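Long-range contact in tetrapyrrole methylase family protein (Chlorobaculum tepidum, PDB 3HH1), which probably methylates the 2'-hydroxyl of a cytidine ribose in 16S ribosomal RNA with S-adenosylmethionine, the present chain being its N-terminal tetrapyrrole-methylase-type domain: residues H4-T13 / L76-D87. Sequence-based numbering, arbitrary orientation. Where two conformers were deposited one is given.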
# COMPACT_ATOMS: atom_id res chain seq x y z
N HIS A 4 -15.20 -4.30 -21.78
CA HIS A 4 -13.89 -3.88 -21.31
C HIS A 4 -13.94 -3.40 -19.84
O HIS A 4 -14.79 -2.61 -19.47
CB HIS A 4 -13.39 -2.77 -22.23
CG HIS A 4 -12.01 -2.30 -21.94
ND1 HIS A 4 -10.90 -2.86 -22.53
CD2 HIS A 4 -11.56 -1.31 -21.14
CE1 HIS A 4 -9.81 -2.24 -22.09
NE2 HIS A 4 -10.19 -1.29 -21.25
N LYS A 5 -13.04 -3.92 -19.01
CA LYS A 5 -12.95 -3.54 -17.63
C LYS A 5 -12.12 -2.25 -17.52
O LYS A 5 -11.11 -2.09 -18.23
CB LYS A 5 -12.24 -4.64 -16.84
CG LYS A 5 -12.91 -5.97 -16.81
CD LYS A 5 -12.03 -7.04 -16.12
CE LYS A 5 -12.80 -8.34 -15.97
NZ LYS A 5 -12.08 -9.42 -15.27
N GLY A 6 -12.54 -1.34 -16.66
CA GLY A 6 -11.72 -0.20 -16.29
C GLY A 6 -10.63 -0.66 -15.36
O GLY A 6 -10.70 -1.72 -14.72
N THR A 7 -9.60 0.17 -15.29
CA THR A 7 -8.44 -0.05 -14.46
C THR A 7 -8.49 0.87 -13.27
O THR A 7 -8.82 2.07 -13.42
CB THR A 7 -7.16 0.19 -15.30
OG1 THR A 7 -7.07 -0.84 -16.30
CG2 THR A 7 -5.88 0.19 -14.44
N LEU A 8 -8.16 0.33 -12.10
CA LEU A 8 -7.91 1.13 -10.93
C LEU A 8 -6.41 1.52 -10.92
O LEU A 8 -5.53 0.65 -10.68
CB LEU A 8 -8.26 0.40 -9.65
CG LEU A 8 -8.13 1.24 -8.38
CD1 LEU A 8 -9.13 2.49 -8.38
CD2 LEU A 8 -8.31 0.42 -7.12
N TYR A 9 -6.10 2.78 -11.21
CA TYR A 9 -4.72 3.28 -11.14
C TYR A 9 -4.43 3.81 -9.76
O TYR A 9 -5.18 4.62 -9.25
CB TYR A 9 -4.50 4.42 -12.14
CG TYR A 9 -4.52 3.96 -13.57
CD1 TYR A 9 -3.48 3.23 -14.09
CD2 TYR A 9 -5.62 4.21 -14.38
CE1 TYR A 9 -3.50 2.78 -15.37
CE2 TYR A 9 -5.66 3.75 -15.66
CZ TYR A 9 -4.59 3.04 -16.17
OH TYR A 9 -4.62 2.58 -17.48
N VAL A 10 -3.39 3.31 -9.12
CA VAL A 10 -2.99 3.77 -7.81
C VAL A 10 -1.83 4.77 -8.01
O VAL A 10 -0.73 4.40 -8.46
CB VAL A 10 -2.59 2.62 -6.88
CG1 VAL A 10 -2.28 3.17 -5.52
CG2 VAL A 10 -3.76 1.57 -6.80
N VAL A 11 -2.09 6.02 -7.65
CA VAL A 11 -1.20 7.13 -7.91
C VAL A 11 -0.69 7.68 -6.58
O VAL A 11 -1.48 8.15 -5.75
CB VAL A 11 -1.93 8.23 -8.71
CG1 VAL A 11 -0.94 9.32 -9.08
CG2 VAL A 11 -2.62 7.63 -9.97
N ALA A 12 0.63 7.59 -6.36
CA ALA A 12 1.24 8.09 -5.14
C ALA A 12 1.50 9.58 -5.30
O ALA A 12 2.01 9.99 -6.33
CB ALA A 12 2.56 7.37 -4.84
N THR A 13 1.14 10.40 -4.31
CA THR A 13 1.29 11.84 -4.44
C THR A 13 2.06 12.39 -3.26
O THR A 13 1.79 12.02 -2.14
CB THR A 13 -0.08 12.59 -4.61
OG1 THR A 13 -0.94 12.34 -3.49
CG2 THR A 13 -0.84 12.12 -5.89
N LEU A 76 -15.60 0.87 -12.46
CA LEU A 76 -14.65 -0.04 -13.13
C LEU A 76 -15.38 -1.08 -13.99
O LEU A 76 -15.01 -1.35 -15.14
CB LEU A 76 -13.79 -0.73 -12.08
CG LEU A 76 -12.76 0.10 -11.30
CD1 LEU A 76 -12.12 -0.73 -10.19
CD2 LEU A 76 -11.71 0.73 -12.24
N GLU A 77 -16.46 -1.65 -13.45
CA GLU A 77 -17.24 -2.62 -14.22
C GLU A 77 -17.87 -1.98 -15.47
O GLU A 77 -18.07 -2.66 -16.49
CB GLU A 77 -18.35 -3.21 -13.37
CG GLU A 77 -17.90 -4.04 -12.19
CD GLU A 77 -17.43 -5.42 -12.58
OE1 GLU A 77 -17.57 -5.78 -13.77
OE2 GLU A 77 -16.93 -6.18 -11.70
N GLU A 78 -18.23 -0.70 -15.36
CA GLU A 78 -18.73 0.02 -16.50
C GLU A 78 -17.67 0.48 -17.50
O GLU A 78 -18.02 1.18 -18.46
CB GLU A 78 -19.56 1.23 -16.03
CG GLU A 78 -20.84 0.86 -15.24
CD GLU A 78 -21.97 0.39 -16.11
OE1 GLU A 78 -21.72 0.07 -17.30
OE2 GLU A 78 -23.12 0.32 -15.59
N GLY A 79 -16.40 0.12 -17.29
CA GLY A 79 -15.34 0.38 -18.27
C GLY A 79 -14.65 1.71 -18.09
O GLY A 79 -13.92 2.14 -18.96
N SER A 80 -14.84 2.37 -16.95
CA SER A 80 -14.20 3.63 -16.67
C SER A 80 -12.99 3.41 -15.78
O SER A 80 -13.08 2.68 -14.79
CB SER A 80 -15.18 4.54 -15.95
OG SER A 80 -14.60 5.77 -15.65
N ASP A 81 -11.87 4.04 -16.09
CA ASP A 81 -10.77 4.06 -15.13
C ASP A 81 -11.10 4.88 -13.90
O ASP A 81 -11.90 5.82 -13.96
CB ASP A 81 -9.53 4.59 -15.80
CG ASP A 81 -9.20 3.83 -17.06
OD1 ASP A 81 -9.68 2.66 -17.20
OD2 ASP A 81 -8.49 4.40 -17.93
N VAL A 82 -10.45 4.53 -12.81
CA VAL A 82 -10.54 5.29 -11.57
C VAL A 82 -9.12 5.45 -11.05
O VAL A 82 -8.35 4.52 -11.17
CB VAL A 82 -11.39 4.52 -10.52
CG1 VAL A 82 -11.35 5.21 -9.16
CG2 VAL A 82 -12.83 4.37 -11.01
N ALA A 83 -8.78 6.62 -10.48
CA ALA A 83 -7.48 6.83 -9.90
C ALA A 83 -7.64 6.89 -8.39
O ALA A 83 -8.44 7.66 -7.92
CB ALA A 83 -6.84 8.14 -10.42
N LEU A 84 -6.95 6.03 -7.67
CA LEU A 84 -6.90 6.09 -6.20
C LEU A 84 -5.62 6.85 -5.83
O LEU A 84 -4.53 6.45 -6.21
CB LEU A 84 -6.87 4.66 -5.63
CG LEU A 84 -6.64 4.52 -4.13
CD1 LEU A 84 -7.69 5.26 -3.37
CD2 LEU A 84 -6.68 3.02 -3.82
N VAL A 85 -5.77 7.95 -5.11
CA VAL A 85 -4.63 8.69 -4.67
C VAL A 85 -4.25 8.19 -3.29
O VAL A 85 -5.10 7.85 -2.46
CB VAL A 85 -4.86 10.21 -4.68
CG1 VAL A 85 -5.14 10.67 -6.12
CG2 VAL A 85 -5.98 10.57 -3.78
N THR A 86 -2.96 8.08 -3.06
CA THR A 86 -2.44 7.73 -1.77
C THR A 86 -1.31 8.69 -1.52
O THR A 86 -0.87 9.38 -2.44
CB THR A 86 -1.95 6.25 -1.71
OG1 THR A 86 -0.87 6.05 -2.63
CG2 THR A 86 -3.10 5.28 -2.03
N ASP A 87 -0.86 8.77 -0.29
CA ASP A 87 0.34 9.58 0.03
C ASP A 87 1.61 8.87 -0.41
O ASP A 87 1.76 7.66 -0.19
CB ASP A 87 0.43 9.86 1.51
CG ASP A 87 -0.82 10.55 2.07
OD1 ASP A 87 -1.63 11.11 1.29
OD2 ASP A 87 -0.97 10.56 3.33
O HOH W 1 -6.82 2.75 -19.00
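D81 receives the backbone N-H of T7 on OD1 in a nearly straight bond (3.1 Å between T7 N and D81 OD1), the donor lying above the carboxylate plane. Its OD2 reaches the edge of the Y9 ring, ring and carboxylate planes 84° apart, and accepts a hydrogen bond from a water also bonded to Y9 OH. With OG1 beside the backbone N (chi1 -68°), T7 turns CG2 over a face of that ring. Replacing D81 by alanine is likely to leave T7 N without its acceptor and the water without its carboxylate partner. Beyond, strands 8-13 and 82-87 run parallel: Y9 N donates to V82 O (2.8 Å) and Y9 O accepts from L84 N (2.8 Å). On the face of L8, V10, V82 and L84 aliphatic side chains pack together, L8 CD1 meeting V82 CG1 at 3.6 Å. Before the strands, L76 O accepts from both G6 N and G79 N; G79 closes helix 65-77 in a Schellman motif, its positive phi favouring glycine, and a CB on G6 would clash with S80 O. Helix 98-106 packs on L8 and L84, helix 23-31 on V11 and A83 across the alpha/beta sheet, where strands 34-37 and 111-114 flank this central pair.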